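Local coordinates for probable AP endonuclease (African swine fever virus, PDB 6KI3), which probably cleaves DNA on the 5' side of abasic sites during repair, using three zinc ions, and trims mismatched 3' ends, at residues A[10-13]-A[14-18]. Sequence-based numbering, arbitrary orientation.
With nucleotides of chain C.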
loop_
_atom_site.group_PDB
_atom_site.type_symbol
_atom_site.label_atom_id
_atom_site.label_comp_id
_atom_site.label_asym_id
_atom_site.label_seq_id
_atom_site.Cartn_x
_atom_site.Cartn_y
_atom_site.Cartn_z
ATOM N N PHE A 10 -3.937 -6.101 4.145
ATOM C CA PHE A 10 -3.445 -5.585 5.415
ATOM C C PHE A 10 -3.857 -6.520 6.543
ATOM O O PHE A 10 -5.009 -6.959 6.612
ATOM C CB PHE A 10 -3.983 -4.176 5.664
ATOM C CG PHE A 10 -3.886 -3.735 7.097
ATOM C CD1 PHE A 10 -2.665 -3.382 7.648
ATOM C CD2 PHE A 10 -5.019 -3.670 7.893
ATOM C CE1 PHE A 10 -2.574 -2.977 8.968
ATOM C CE2 PHE A 10 -4.934 -3.265 9.212
ATOM C CZ PHE A 10 -3.711 -2.917 9.750
ATOM N N VAL A 11 -2.914 -6.829 7.426
ATOM C CA VAL A 11 -3.132 -7.765 8.522
ATOM C C VAL A 11 -3.159 -6.965 9.816
ATOM O O VAL A 11 -2.123 -6.470 10.275
ATOM C CB VAL A 11 -2.051 -8.853 8.564
ATOM C CG1 VAL A 11 -2.316 -9.823 9.705
ATOM C CG2 VAL A 11 -1.990 -9.585 7.235
ATOM N N SER A 12 -4.341 -6.836 10.410
ATOM C CA SER A 12 -4.464 -6.129 11.675
ATOM C C SER A 12 -4.160 -7.064 12.839
ATOM O O SER A 12 -4.448 -8.264 12.795
ATOM C CB SER A 12 -5.865 -5.539 11.832
ATOM O OG SER A 12 -6.778 -6.518 12.292
ATOM N N HIS A 13 -3.665 -6.509 13.785
ATOM C CA HIS A 13 -3.352 -7.249 14.991
ATOM C C HIS A 13 -4.590 -7.698 15.682
ATOM O O HIS A 13 -4.642 -8.898 16.128
ATOM C CB HIS A 13 -2.560 -6.350 15.899
ATOM C CG HIS A 13 -2.362 -6.861 17.265
ATOM N ND1 HIS A 13 -3.341 -7.365 18.029
ATOM C CD2 HIS A 13 -1.254 -6.860 18.064
ATOM C CE1 HIS A 13 -2.846 -7.678 19.237
ATOM N NE2 HIS A 13 -1.574 -7.367 19.263
ATOM N N ARG A 14 -5.580 -6.834 15.831
ATOM C CA ARG A 14 -6.810 -7.199 16.532
ATOM C C ARG A 14 -7.680 -8.306 15.918
ATOM O O ARG A 14 -8.280 -9.104 16.639
ATOM C CB ARG A 14 -7.667 -5.950 16.767
ATOM C CG ARG A 14 -9.033 -6.239 17.367
ATOM C CD ARG A 14 -9.932 -5.015 17.308
ATOM N NE ARG A 14 -10.041 -4.481 15.953
ATOM C CZ ARG A 14 -11.130 -4.573 15.198
ATOM N NH1 ARG A 14 -12.213 -5.181 15.664
ATOM N NH2 ARG A 14 -11.138 -4.058 13.976
ATOM N N LEU A 15 -7.764 -8.328 14.594
ATOM C CA LEU A 15 -8.638 -9.237 13.865
ATOM C C LEU A 15 -7.943 -10.515 13.419
ATOM O O LEU A 15 -8.587 -11.364 12.793
ATOM C CB LEU A 15 -9.235 -8.538 12.637
ATOM C CG LEU A 15 -10.067 -7.304 12.982
ATOM C CD1 LEU A 15 -10.505 -6.545 11.725
ATOM C CD2 LEU A 15 -11.260 -7.738 13.810
ATOM N N TRP A 16 -6.660 -10.686 13.730
ATOM C CA TRP A 16 -5.930 -11.847 13.232
ATOM C C TRP A 16 -5.138 -12.550 14.328
ATOM O O TRP A 16 -4.973 -13.773 14.285
ATOM C CB TRP A 16 -4.999 -11.432 12.091
ATOM C CG TRP A 16 -5.726 -11.051 10.836
ATOM C CD1 TRP A 16 -5.979 -9.789 10.381
ATOM C CD2 TRP A 16 -6.299 -11.945 9.874
ATOM N NE1 TRP A 16 -6.670 -9.842 9.194
ATOM C CE2 TRP A 16 -6.879 -11.155 8.861
ATOM C CE3 TRP A 16 -6.377 -13.337 9.771
ATOM C CZ2 TRP A 16 -7.528 -11.710 7.760
ATOM C CZ3 TRP A 16 -7.021 -13.887 8.677
ATOM C CH2 TRP A 16 -7.587 -13.075 7.686
ATOM N N SER A 17 -4.642 -11.799 15.308
ATOM C CA SER A 17 -3.822 -12.401 16.349
ATOM C C SER A 17 -4.677 -13.221 17.306
ATOM O O SER A 17 -5.794 -12.833 17.659
ATOM C CB SER A 17 -3.060 -11.330 17.127
ATOM O OG SER A 17 -2.114 -10.673 16.303
ATOM N N ASP A 18 -4.143 -14.367 17.719
ATOM C CA ASP A 18 -4.779 -15.162 18.756
ATOM C C ASP A 18 -4.666 -14.458 20.102
ATOM O O ASP A 18 -3.767 -13.644 20.331
ATOM C CB ASP A 18 -4.132 -16.544 18.846
ATOM C CG ASP A 18 -4.340 -17.369 17.596
ATOM O OD1 ASP A 18 -5.494 -17.459 17.129
ATOM O OD2 ASP A 18 -3.348 -17.925 17.079
ATOM P P DG C 3 -3.094 -3.057 14.339
ATOM O OP1 DG C 3 -2.111 -3.713 13.449
ATOM O OP2 DG C 3 -4.386 -3.724 14.620
ATOM O "O5'" DG C 3 -2.372 -2.751 15.726
ATOM C "C5'" DG C 3 -1.315 -1.805 15.764
ATOM C "C4'" DG C 3 -0.938 -1.472 17.192
ATOM O "O4'" DG C 3 -1.862 -0.487 17.729
ATOM C "C3'" DG C 3 -0.964 -2.651 18.163
ATOM O "O3'" DG C 3 0.137 -2.546 19.045
ATOM C "C2'" DG C 3 -2.292 -2.459 18.895
ATOM C "C1'" DG C 3 -2.379 -0.946 18.957
ATOM N N9 DG C 3 -3.741 -0.443 19.099
ATOM C C8 DG C 3 -4.875 -0.948 18.509
ATOM N N7 DG C 3 -5.957 -0.287 18.815
ATOM C C5 DG C 3 -5.512 0.723 19.659
ATOM C C6 DG C 3 -6.233 1.754 20.307
ATOM O O6 DG C 3 -7.449 1.985 20.263
ATOM N N1 DG C 3 -5.397 2.565 21.072
ATOM C C2 DG C 3 -4.038 2.401 21.194
ATOM N N2 DG C 3 -3.399 3.284 21.975
ATOM N N3 DG C 3 -3.350 1.440 20.591
ATOM C C4 DG C 3 -4.149 0.641 19.842
ATOM O "O5'" 3DR C 1 -5.236 3.139 4.705
ATOM P P 3DR C 1 -4.857 4.494 3.925
ATOM O OP1 3DR C 1 -3.483 4.838 4.446
ATOM O OP2 3DR C 1 -4.895 4.081 2.476
ATOM O OP3 3DR C 1 -5.929 5.474 4.334
ATOM C "C2'" 3DR C 1 -4.403 -0.086 7.597
ATOM C "C5'" 3DR C 1 -4.927 2.969 6.086
ATOM C "C4'" 3DR C 1 -5.642 1.719 6.583
ATOM O "O4'" 3DR C 1 -5.477 0.675 5.623
ATOM C "C1'" 3DR C 1 -4.939 -0.499 6.233
ATOM C "C3'" 3DR C 1 -5.086 1.229 7.908
ATOM O "O3'" 3DR C 1 -6.171 0.980 8.804
ATOM P P DA C 4 0.532 -3.751 20.032
ATOM O OP1 DA C 4 1.769 -4.358 19.497
ATOM O OP2 DA C 4 -0.650 -4.603 20.289
ATOM O "O5'" DA C 4 0.897 -2.990 21.387
ATOM C "C5'" DA C 4 1.773 -1.875 21.342
ATOM C "C4'" DA C 4 1.641 -1.027 22.591
ATOM O "O4'" DA C 4 0.336 -0.395 22.622
ATOM C "C3'" DA C 4 1.787 -1.786 23.904
ATOM O "O3'" DA C 4 2.563 -1.016 24.805
ATOM C "C2'" DA C 4 0.343 -1.954 24.385
ATOM C "C1'" DA C 4 -0.337 -0.712 23.821
ATOM N N9 DA C 4 -1.749 -0.911 23.503
ATOM C C8 DA C 4 -2.296 -1.951 22.803
ATOM N N7 DA C 4 -3.597 -1.867 22.659
ATOM C C5 DA C 4 -3.928 -0.688 23.303
ATOM C C6 DA C 4 -5.159 -0.030 23.506
ATOM N N6 DA C 4 -6.328 -0.498 23.056
ATOM N N1 DA C 4 -5.140 1.132 24.192
ATOM C C2 DA C 4 -3.969 1.598 24.642
ATOM N N3 DA C 4 -2.752 1.070 24.513
ATOM C C4 DA C 4 -2.802 -0.083 23.828
HETATM O O HOH W 1 -6.621 -6.922 8.947
#
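Ser12 and Leu15 give a compact worked example of helix N-capping beside a bound DNA phosphate. The serine precedes a single short turn of helix, and its OG accepts the N-H of Leu15 at 3.1 Å (N-H...O angle 152°). A chi1 of 82° sets that hydroxyl between its own backbone N and carbonyl carbon, from where it also packs against CB of Leu15. The turn closes where Ser17 N donates to His13 O, 3.0 Å away.

At the N-terminus of this short helix lies a DNA phosphate. His13 N donates to OP2 of DG3 of chain C at 3.0 Å. A weaker bond runs to OP1, and the weakly bonded turn may add a little favourable electrostatics. The His13 side chain follows the strand onward. CB lies near OP2 of DG3; with CG anti to the backbone N (chi1 170°), the imidazole extends so that CG and ND1 stay beside Arg14 N. Ser17 OG, hydrogen-bonded to Cys25 O, sits near CG over the rim of one face. CD2 and NE2 reach the next phosphate, NE2 being 3.1 Å from OP2 of DA4 of chain C, with CE1 more distant from that oxygen. Phe10 lays a ring face against the abasic-site analogue 3DR1 of chain C, with C2' over the ring centre, 3.4 Å above its plane.

On the protein side, Val11 CG1 meets Trp16 CD1 at 3.7 Å, the two side chains crossing at about a right angle. One water joins both segments, donating to Phe10 O and accepting from Ser12 N and, in the indole plane, from Trp16 NE1 at 2.9 Å.

In this TIM barrel the turn follows strand 6-10, whose end lies near the zinc ligands His83 and Glu276. Val11 and Trp16 pack on helix 25-39, while Leu15 and Trp16 touch Leu285 of helix 282-300.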